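Local structure of mandelate racemase/muconate lactonizing enzyme/Enolase superfamily (Rhodobacter sphaeroides, 2HZG) at residues P121-R135 / E351-G363. The protein belongs to the mandelate racemase/muconate lactonizing enzyme branch of the enolase superfamily and carries a metal site in its TIM-barrel domain. Residues are numbered along the deposited sequence; the frame is centred on the assembly and turned at random. Where two conformers were deposited one is given.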
# COMPACT_ATOMS: atom_id res chain seq x y z
N PRO A 121 8.65 -30.32 3.53
CA PRO A 121 9.06 -28.92 3.64
C PRO A 121 8.24 -28.05 2.69
O PRO A 121 7.80 -28.50 1.63
CB PRO A 121 10.54 -28.93 3.24
CG PRO A 121 10.78 -30.18 2.52
CD PRO A 121 9.71 -31.17 2.96
N ALA A 122 8.03 -26.80 3.10
CA ALA A 122 7.25 -25.86 2.34
C ALA A 122 7.80 -25.70 0.93
O ALA A 122 7.03 -25.63 -0.02
CB ALA A 122 7.18 -24.49 3.07
N TRP A 123 9.13 -25.69 0.78
CA TRP A 123 9.75 -25.55 -0.56
C TRP A 123 9.39 -26.70 -1.50
O TRP A 123 9.33 -26.50 -2.70
CB TRP A 123 11.27 -25.41 -0.53
CG TRP A 123 12.02 -26.47 0.26
CD1 TRP A 123 12.45 -26.37 1.57
CD2 TRP A 123 12.46 -27.77 -0.20
NE1 TRP A 123 13.12 -27.53 1.94
CE2 TRP A 123 13.13 -28.39 0.88
CE3 TRP A 123 12.35 -28.46 -1.42
CZ2 TRP A 123 13.69 -29.68 0.77
CZ3 TRP A 123 12.88 -29.74 -1.52
CH2 TRP A 123 13.55 -30.33 -0.43
N ALA A 124 9.21 -27.89 -0.94
CA ALA A 124 8.77 -29.04 -1.74
C ALA A 124 7.34 -28.82 -2.18
O ALA A 124 7.01 -29.05 -3.33
CB ALA A 124 8.90 -30.35 -0.94
N LEU A 125 6.50 -28.32 -1.28
CA LEU A 125 5.12 -27.99 -1.62
C LEU A 125 5.04 -26.85 -2.65
O LEU A 125 4.12 -26.83 -3.45
CB LEU A 125 4.30 -27.68 -0.38
CG LEU A 125 4.04 -28.80 0.64
CD1 LEU A 125 3.27 -28.26 1.85
CD2 LEU A 125 3.30 -29.99 0.02
N LEU A 126 6.01 -25.93 -2.61
CA LEU A 126 6.13 -24.84 -3.58
C LEU A 126 6.59 -25.31 -4.95
O LEU A 126 6.50 -24.57 -5.92
CB LEU A 126 7.11 -23.77 -3.10
CG LEU A 126 6.66 -22.66 -2.18
CD1 LEU A 126 7.87 -21.72 -2.00
CD2 LEU A 126 5.42 -21.89 -2.72
N GLY A 127 7.11 -26.53 -5.02
CA GLY A 127 7.44 -27.10 -6.31
C GLY A 127 8.91 -27.26 -6.54
O GLY A 127 9.32 -27.66 -7.63
N TYR A 128 9.73 -26.97 -5.53
CA TYR A 128 11.16 -27.19 -5.70
C TYR A 128 11.53 -28.64 -5.40
O TYR A 128 10.90 -29.28 -4.56
CB TYR A 128 11.98 -26.22 -4.84
CG TYR A 128 12.00 -24.78 -5.34
CD1 TYR A 128 12.40 -24.47 -6.65
CD2 TYR A 128 11.64 -23.72 -4.49
CE1 TYR A 128 12.44 -23.16 -7.11
CE2 TYR A 128 11.68 -22.38 -4.95
CZ TYR A 128 12.08 -22.11 -6.25
OH TYR A 128 12.11 -20.81 -6.70
N SER A 129 12.53 -29.16 -6.10
CA SER A 129 12.96 -30.55 -5.90
C SER A 129 14.05 -30.68 -4.84
O SER A 129 14.30 -31.77 -4.32
CB SER A 129 13.43 -31.18 -7.23
OG SER A 129 14.67 -30.65 -7.65
N ALA A 130 14.68 -29.55 -4.52
CA ALA A 130 15.79 -29.52 -3.58
C ALA A 130 15.85 -28.17 -2.87
O ALA A 130 15.32 -27.18 -3.39
CB ALA A 130 17.11 -29.81 -4.31
N SER A 131 16.46 -28.15 -1.68
CA SER A 131 16.79 -26.92 -0.97
C SER A 131 18.32 -26.77 -0.92
O SER A 131 19.03 -27.49 -0.22
CB SER A 131 16.22 -26.94 0.44
OG SER A 131 16.62 -25.80 1.17
N HIS A 132 18.80 -25.81 -1.70
CA HIS A 132 20.24 -25.61 -1.89
C HIS A 132 20.84 -24.66 -0.86
O HIS A 132 20.16 -23.75 -0.36
CB HIS A 132 20.48 -25.08 -3.31
CG HIS A 132 20.06 -26.03 -4.39
ND1 HIS A 132 20.73 -27.21 -4.64
CD2 HIS A 132 19.05 -25.97 -5.28
CE1 HIS A 132 20.14 -27.84 -5.64
NE2 HIS A 132 19.12 -27.11 -6.05
N GLY A 133 22.12 -24.88 -0.57
CA GLY A 133 22.86 -24.05 0.36
C GLY A 133 23.01 -22.62 -0.10
O GLY A 133 23.29 -22.34 -1.27
N LYS A 134 22.77 -21.71 0.83
CA LYS A 134 22.94 -20.28 0.58
C LYS A 134 24.04 -19.75 1.47
O LYS A 134 24.18 -20.16 2.62
CB LYS A 134 21.64 -19.51 0.87
CG LYS A 134 20.39 -20.12 0.26
CD LYS A 134 20.36 -19.95 -1.25
CE LYS A 134 19.09 -20.52 -1.84
NZ LYS A 134 19.27 -20.67 -3.29
N ARG A 135 24.81 -18.82 0.93
CA ARG A 135 25.91 -18.21 1.65
C ARG A 135 25.39 -16.93 2.34
O ARG A 135 25.06 -15.95 1.66
CB ARG A 135 27.05 -17.92 0.66
CG ARG A 135 28.24 -17.17 1.26
CD ARG A 135 29.09 -18.07 2.16
NE ARG A 135 29.58 -19.26 1.44
CZ ARG A 135 30.21 -20.28 2.02
NH1 ARG A 135 30.45 -20.27 3.33
NH2 ARG A 135 30.60 -21.30 1.29
N GLU A 351 30.17 -26.41 5.46
CA GLU A 351 30.67 -25.48 4.47
C GLU A 351 30.26 -24.03 4.76
O GLU A 351 30.63 -23.11 4.03
CB GLU A 351 30.21 -25.93 3.09
CG GLU A 351 30.92 -27.21 2.56
CD GLU A 351 30.49 -28.53 3.26
OE1 GLU A 351 29.27 -28.78 3.43
OE2 GLU A 351 31.39 -29.33 3.63
N GLY A 352 29.49 -23.82 5.83
CA GLY A 352 29.03 -22.47 6.22
C GLY A 352 27.76 -22.02 5.52
O GLY A 352 27.39 -20.84 5.60
N LEU A 353 27.10 -22.94 4.83
CA LEU A 353 25.89 -22.62 4.08
C LEU A 353 24.63 -22.91 4.91
O LEU A 353 24.58 -23.87 5.71
CB LEU A 353 25.85 -23.42 2.77
CG LEU A 353 27.01 -23.26 1.79
CD1 LEU A 353 26.76 -24.14 0.59
CD2 LEU A 353 27.17 -21.81 1.36
N ILE A 354 23.61 -22.08 4.71
CA ILE A 354 22.32 -22.33 5.34
C ILE A 354 21.26 -22.56 4.28
O ILE A 354 21.45 -22.25 3.11
CB ILE A 354 21.88 -21.18 6.30
CG1 ILE A 354 21.74 -19.84 5.54
CG2 ILE A 354 22.81 -21.09 7.56
CD1 ILE A 354 20.91 -18.77 6.36
N ARG A 355 20.11 -23.09 4.68
CA ARG A 355 19.11 -23.42 3.67
C ARG A 355 17.73 -23.42 4.26
O ARG A 355 17.57 -23.51 5.49
CB ARG A 355 19.44 -24.75 2.97
CG ARG A 355 19.26 -26.01 3.82
CD ARG A 355 19.92 -27.20 3.14
NE ARG A 355 21.38 -27.01 3.11
CZ ARG A 355 22.17 -27.34 2.09
NH1 ARG A 355 21.65 -27.88 1.00
NH2 ARG A 355 23.48 -27.11 2.18
N ALA A 356 16.74 -23.26 3.39
CA ALA A 356 15.35 -23.49 3.74
C ALA A 356 15.30 -24.89 4.34
O ALA A 356 15.73 -25.87 3.70
CB ALA A 356 14.47 -23.38 2.50
N PRO A 357 14.83 -25.00 5.60
CA PRO A 357 14.91 -26.28 6.31
C PRO A 357 14.37 -27.48 5.54
O PRO A 357 13.35 -27.41 4.84
CB PRO A 357 14.09 -26.02 7.58
CG PRO A 357 14.32 -24.55 7.83
CD PRO A 357 14.29 -23.94 6.46
N GLU A 358 15.08 -28.60 5.67
CA GLU A 358 14.62 -29.85 5.08
C GLU A 358 13.40 -30.40 5.86
O GLU A 358 12.53 -31.10 5.31
CB GLU A 358 15.81 -30.82 4.88
CG GLU A 358 16.30 -30.82 3.39
CD GLU A 358 17.82 -30.71 3.18
OE1 GLU A 358 18.24 -30.52 2.01
OE2 GLU A 358 18.61 -30.81 4.15
N ALA A 359 13.27 -29.98 7.11
CA ALA A 359 12.15 -30.36 7.96
C ALA A 359 10.76 -29.85 7.46
O ALA A 359 10.70 -28.94 6.61
CB ALA A 359 12.43 -29.89 9.36
N PRO A 360 9.66 -30.45 7.97
CA PRO A 360 8.29 -30.15 7.49
C PRO A 360 7.83 -28.70 7.67
O PRO A 360 8.18 -28.06 8.66
CB PRO A 360 7.41 -31.08 8.35
CG PRO A 360 8.33 -32.22 8.72
CD PRO A 360 9.64 -31.50 9.01
N GLY A 361 7.01 -28.23 6.73
CA GLY A 361 6.55 -26.85 6.73
C GLY A 361 7.72 -25.88 6.66
O GLY A 361 8.64 -26.06 5.87
N LEU A 362 7.68 -24.87 7.51
CA LEU A 362 8.79 -23.92 7.62
C LEU A 362 9.96 -24.49 8.43
O LEU A 362 11.01 -23.85 8.53
CB LEU A 362 8.28 -22.58 8.20
CG LEU A 362 7.28 -21.84 7.29
CD1 LEU A 362 6.71 -20.55 7.92
CD2 LEU A 362 7.89 -21.52 5.92
N GLY A 363 9.77 -25.67 9.03
CA GLY A 363 10.88 -26.45 9.57
C GLY A 363 11.41 -25.98 10.91
O GLY A 363 12.49 -26.42 11.34
O HOH W 1 17.61 -23.26 0.39
O HOH W 2 17.39 -30.73 -0.64
O HOH W 3 29.38 -18.76 5.43
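Trp123 points its indole NE1 at Pro357 O (2.9 Å), joining the linker that leads into the first barrel strand, 135-141, of this enolase-superfamily TIM barrel to the loop after helix 336-340, which follows the last barrel strand, 327-331. Pro357 O lies near the ring plane, yet NE1 stands above the carbonyl plane by 47°. With CG between the backbone N and the carbonyl carbon (chi1 52°), the indole lies flat between Pro121 CG on one face and Ser131 CB on the other, while its CD1 comes 3.7 Å from Ala356 CB. The Pro121 ring rests on the carbonyl oxygens of Glu358 and Ala359, and Ala122 N bonds to Gly361 O at the start of helix 122-125. Ser131 OG donates to a lone pair of Ala356 O (2.7 Å) and also receives a water that bridges His132 O and Ala356 N. Arg355 lays one guanidinium face over Gly133 N; its NH1 reaches Ser131 O in the carbonyl plane, while NH2 forms a salt bridge with Asp349. Lys134 and Ile354 pair as an antiparallel hydrogen-bonded bridge, N to O both ways. The Lys134 amine turns away, to Phe319 O and Asp325 O. Arg135, bent at chi2 and chi3, folds back so that Leu353 CD2 sits over one guanidinium face, 3.5 Å from CZ, and NH1 donates to Glu351 O (2.9 Å) and to a water held by Gly352 O.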